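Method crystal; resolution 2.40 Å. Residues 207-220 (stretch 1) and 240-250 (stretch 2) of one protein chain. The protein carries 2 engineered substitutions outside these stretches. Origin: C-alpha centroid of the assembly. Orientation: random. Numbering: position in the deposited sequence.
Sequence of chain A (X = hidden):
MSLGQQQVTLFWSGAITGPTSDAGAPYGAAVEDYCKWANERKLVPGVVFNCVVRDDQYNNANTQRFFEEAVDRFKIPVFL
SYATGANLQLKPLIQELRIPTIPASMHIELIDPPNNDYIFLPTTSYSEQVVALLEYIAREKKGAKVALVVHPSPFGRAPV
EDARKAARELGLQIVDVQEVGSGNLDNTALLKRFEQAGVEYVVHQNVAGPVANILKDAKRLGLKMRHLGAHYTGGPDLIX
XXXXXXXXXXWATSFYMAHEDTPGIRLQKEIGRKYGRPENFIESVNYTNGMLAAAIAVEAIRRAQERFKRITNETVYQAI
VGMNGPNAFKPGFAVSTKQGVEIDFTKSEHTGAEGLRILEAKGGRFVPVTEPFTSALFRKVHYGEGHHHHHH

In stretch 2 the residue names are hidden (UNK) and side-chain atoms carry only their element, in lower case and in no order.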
# COMPACT_ATOMS: atom_id res chain seq x y z
N VAL A 207 11.58 3.74 -7.60
CA VAL A 207 11.31 2.85 -6.49
C VAL A 207 11.55 1.46 -7.03
O VAL A 207 11.81 1.32 -8.23
CB VAL A 207 9.89 2.95 -5.89
CG1 VAL A 207 9.80 4.14 -4.88
CG2 VAL A 207 8.81 3.02 -7.01
N ALA A 208 11.45 0.47 -6.16
CA ALA A 208 11.87 -0.87 -6.48
C ALA A 208 11.00 -1.68 -7.48
O ALA A 208 11.55 -2.49 -8.21
CB ALA A 208 12.08 -1.66 -5.19
N GLY A 209 9.67 -1.50 -7.50
CA GLY A 209 8.79 -2.31 -8.41
C GLY A 209 9.08 -2.11 -9.90
O GLY A 209 9.29 -3.06 -10.63
N PRO A 210 9.14 -0.86 -10.38
CA PRO A 210 9.57 -0.74 -11.81
C PRO A 210 10.96 -1.32 -12.11
O PRO A 210 11.19 -1.94 -13.19
CB PRO A 210 9.54 0.77 -12.05
CG PRO A 210 8.42 1.27 -11.03
CD PRO A 210 8.73 0.43 -9.80
N VAL A 211 11.90 -1.13 -11.19
CA VAL A 211 13.24 -1.67 -11.40
C VAL A 211 13.22 -3.21 -11.47
O VAL A 211 13.79 -3.79 -12.40
CB VAL A 211 14.26 -1.16 -10.34
CG1 VAL A 211 15.65 -1.86 -10.53
CG2 VAL A 211 14.41 0.32 -10.44
N ALA A 212 12.54 -3.85 -10.51
CA ALA A 212 12.38 -5.29 -10.48
C ALA A 212 11.83 -5.85 -11.79
O ALA A 212 12.30 -6.91 -12.32
CB ALA A 212 11.47 -5.68 -9.31
N ASN A 213 10.82 -5.17 -12.33
CA ASN A 213 10.24 -5.59 -13.60
C ASN A 213 11.26 -5.56 -14.75
O ASN A 213 11.32 -6.48 -15.60
CB ASN A 213 9.03 -4.73 -13.93
CG ASN A 213 7.85 -5.02 -13.01
OD1 ASN A 213 7.70 -6.16 -12.53
ND2 ASN A 213 7.03 -4.00 -12.75
N ILE A 214 12.03 -4.49 -14.80
CA ILE A 214 13.07 -4.37 -15.80
C ILE A 214 14.11 -5.52 -15.65
O ILE A 214 14.46 -6.15 -16.65
CB ILE A 214 13.73 -2.97 -15.76
CG1 ILE A 214 12.75 -1.94 -16.34
CG2 ILE A 214 15.04 -2.98 -16.53
CD1 ILE A 214 13.11 -0.51 -16.03
N LEU A 215 14.55 -5.82 -14.42
CA LEU A 215 15.55 -6.88 -14.18
C LEU A 215 15.01 -8.24 -14.57
O LEU A 215 15.71 -9.02 -15.17
CB LEU A 215 15.96 -6.94 -12.69
CG LEU A 215 16.46 -5.65 -12.05
CD1 LEU A 215 16.80 -5.80 -10.54
CD2 LEU A 215 17.60 -5.09 -12.85
N LYS A 216 13.76 -8.51 -14.20
CA LYS A 216 13.12 -9.76 -14.58
C LYS A 216 13.16 -9.94 -16.09
O LYS A 216 13.54 -10.98 -16.57
CB LYS A 216 11.69 -9.81 -14.02
CG LYS A 216 11.69 -10.39 -12.61
CD LYS A 216 10.70 -9.78 -11.70
CE LYS A 216 9.32 -10.39 -11.81
NZ LYS A 216 8.44 -9.72 -10.75
N ASP A 217 12.79 -8.91 -16.82
CA ASP A 217 12.84 -8.99 -18.27
C ASP A 217 14.28 -9.11 -18.79
O ASP A 217 14.54 -9.95 -19.65
CB ASP A 217 12.12 -7.78 -18.86
CG ASP A 217 10.61 -7.92 -18.80
OD1 ASP A 217 10.12 -9.08 -18.71
OD2 ASP A 217 9.91 -6.87 -18.84
N ALA A 218 15.21 -8.32 -18.23
CA ALA A 218 16.64 -8.44 -18.57
C ALA A 218 17.19 -9.86 -18.46
O ALA A 218 17.83 -10.37 -19.39
CB ALA A 218 17.46 -7.51 -17.72
N LYS A 219 16.92 -10.49 -17.33
CA LYS A 219 17.26 -11.89 -17.11
C LYS A 219 16.63 -12.80 -18.20
O LYS A 219 17.35 -13.52 -18.90
CB LYS A 219 16.81 -12.28 -15.69
CG LYS A 219 17.36 -13.58 -15.19
CD LYS A 219 16.62 -14.05 -13.94
CE LYS A 219 16.80 -15.59 -13.70
NZ LYS A 219 18.24 -15.85 -13.38
N ARG A 220 15.31 -12.70 -18.37
CA ARG A 220 14.54 -13.46 -19.34
C ARG A 220 15.21 -13.42 -20.71
O ARG A 220 15.38 -14.46 -21.36
CB ARG A 220 13.14 -12.85 -19.48
CG ARG A 220 11.99 -13.83 -19.53
CD ARG A 220 11.79 -14.49 -18.13
NE ARG A 220 11.22 -15.85 -18.23
CZ ARG A 220 11.90 -16.96 -18.58
NH1 ARG A 220 13.21 -16.93 -18.84
NH2 ARG A 220 11.26 -18.12 -18.67
N UNK A 240 13.06 -8.95 -2.90
CA UNK A 240 11.78 -9.62 -2.78
C UNK A 240 10.98 -9.57 -4.10
O UNK A 240 10.24 -10.53 -4.42
c UNK A 240 10.95 -8.97 -1.64
N UNK A 241 11.08 -8.46 -4.82
CA UNK A 241 10.30 -8.28 -6.10
C UNK A 241 11.03 -8.86 -7.30
O UNK A 241 10.39 -9.27 -8.25
c UNK A 241 9.15 -6.10 -5.35
c UNK A 241 9.13 -4.62 -5.61
c UNK A 241 10.04 -6.81 -6.36
c UNK A 241 7.71 -6.64 -5.45
N UNK A 242 12.36 -8.90 -7.26
CA UNK A 242 13.18 -9.32 -8.40
C UNK A 242 13.78 -10.74 -8.24
O UNK A 242 14.12 -11.40 -9.25
c UNK A 242 14.31 -8.34 -8.63
N UNK A 243 13.91 -11.20 -6.99
CA UNK A 243 14.56 -12.50 -6.73
C UNK A 243 15.94 -12.51 -7.36
O UNK A 243 16.67 -11.57 -7.24
N UNK A 244 16.26 -13.54 -8.10
CA UNK A 244 17.58 -13.71 -8.65
C UNK A 244 17.91 -12.75 -9.74
O UNK A 244 19.07 -12.66 -10.14
c UNK A 244 17.71 -15.08 -9.28
o UNK A 244 18.07 -16.11 -7.23
o UNK A 244 19.47 -16.59 -8.92
c UNK A 244 18.47 -16.00 -8.42
N UNK A 245 16.89 -12.09 -10.27
CA UNK A 245 17.19 -11.16 -11.34
C UNK A 245 17.93 -9.98 -10.74
O UNK A 245 18.52 -9.21 -11.47
c UNK A 245 15.92 -10.72 -12.15
N UNK A 246 17.90 -9.88 -9.41
CA UNK A 246 18.66 -8.81 -8.68
C UNK A 246 20.16 -9.06 -8.51
O UNK A 246 20.93 -8.16 -8.27
c UNK A 246 18.03 -8.53 -7.33
N UNK A 247 20.57 -10.31 -8.60
CA UNK A 247 22.01 -10.64 -8.46
C UNK A 247 22.93 -9.64 -9.16
O UNK A 247 22.80 -9.42 -10.36
o UNK A 247 24.67 -13.04 -6.54
o UNK A 247 22.48 -13.08 -6.44
c UNK A 247 23.57 -12.93 -7.08
c UNK A 247 22.27 -12.03 -9.05
c UNK A 247 23.58 -12.60 -8.58
N UNK A 248 23.88 -9.07 -8.44
CA UNK A 248 24.85 -8.17 -9.06
C UNK A 248 24.36 -6.73 -9.20
O UNK A 248 25.12 -5.87 -9.62
N UNK A 249 23.11 -6.44 -8.88
CA UNK A 249 22.67 -5.06 -8.88
C UNK A 249 23.56 -4.18 -7.99
O UNK A 249 23.88 -4.59 -6.88
c UNK A 249 19.40 -2.07 -9.97
c UNK A 249 20.54 -2.72 -7.47
c UNK A 249 19.34 -1.14 -8.89
c UNK A 249 21.28 -4.96 -8.31
c UNK A 249 19.91 -1.46 -7.65
c UNK A 249 20.62 -3.63 -8.52
c UNK A 249 20.07 -3.30 -9.77
N UNK A 250 23.88 -2.96 -8.42
CA UNK A 250 24.73 -2.09 -7.61
C UNK A 250 23.94 -0.90 -7.10
O UNK A 250 23.35 -0.16 -7.87
c UNK A 250 27.91 -2.18 -9.72
c UNK A 250 27.05 -2.67 -8.65
c UNK A 250 27.90 -2.91 -7.37
c UNK A 250 25.94 -1.64 -8.40

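Position 240 carries a single side-chain carbon, the mark of alanine. It lies on the helix that enters this stretch, and the carbon is out of reach of stretch 1, so Ala-240 takes no part in the contact.

Position 241 has four side-chain carbons, forked at the second, with no heteroatom. Its first carbon, CB, lies 3.5 Å from Ala-212 CB, and one branch tip reaches the start of the stretch 1 helix. A fork at the second carbon is leucine; with four carbons, a fork at the first would be isoleucine. With chi1 in m and chi2 in t, Leu-241 sets its CD1 3.6 Å from Gly-209 CA and 4.2 Å from Ala-208 CB.

Position 242 again has one carbon; its CB lies 4.0 Å from Ala-212 CB and also 4.0 Å from Leu-215 CD1. This is Ala-242. The CA atoms of Ala-212 and Ala-242 are 4.6 Å apart, a spacing that brings the two backbones close.

Position 243 has no side-chain atom and is therefore Gly-243. Phi is 56°, so the chain leaves helical geometry here, and positive phi by itself favours glycine. An ideal CB would find nothing of stretch 1 within 5.5 Å; the evidence for glycine is thus conformational rather than a matter of packing.

Position 244 shows two carbons, the second bearing two oxygens. Lys-219 NZ comes within 4.2 Å of the CB of 244, yet this closest approach is to carbon. The short carboxylate identifies Asp-244.

Position 245 has one carbon, pointing toward stretch 1. The CB of 245 lies 3.5 Å from Leu-215 O, 3.8 Å from Leu-215 CB and 3.8 Å from Lys-219 CD, directly against the helix backbone. This is Ala-245, whose N donates to Ala-242 O at 3.0 Å.

Position 246 also has one carbon, but it points sideways. Leu-215 CD1 lies 4.0 Å from the CA of 246, a marginal contact. The single carbon makes it Ala-246.

Position 247 has three carbons, the third carrying two oxygens, which identifies Glu-247. Its end leads away from stretch 1, and both oxygens are hydrogen-bonded elsewhere in the structure.

Position 248 has no side chain. At phi 84° and psi -6° a CB would be jammed against the preceding carbonyl oxygen, so the backbone itself calls for Gly-248.

Position 249 has one carbon followed by a six-carbon ring without oxygen, and the ring meets Val-211 and Leu-215: Phe-249. It closes a type II turn, its N donating to Ala-246 O at 2.8 Å. Val-211 CG1 is 3.8 Å from Phe-249 CE1 and Leu-215 CD1 is 4.2 Å from Phe-249 CD1, both oblique to the ring.

Position 250 has four carbons forked at the second, giving Leu-250, beyond reach of stretch 1.

The contact is mainly apolar: Leu-215 packs among Ala-242, Ala-245, Ala-246 and Phe-249, while Leu-241 covers the first helical turn. The small alanines permit close backbone approach. One hydrogen bond crosses, from Lys-216 NZ to Leu-241 O at 3.2 Å, using a carbonyl near the helix end.

Stretch 2, residues 240-250: ALAGDAAEGFL
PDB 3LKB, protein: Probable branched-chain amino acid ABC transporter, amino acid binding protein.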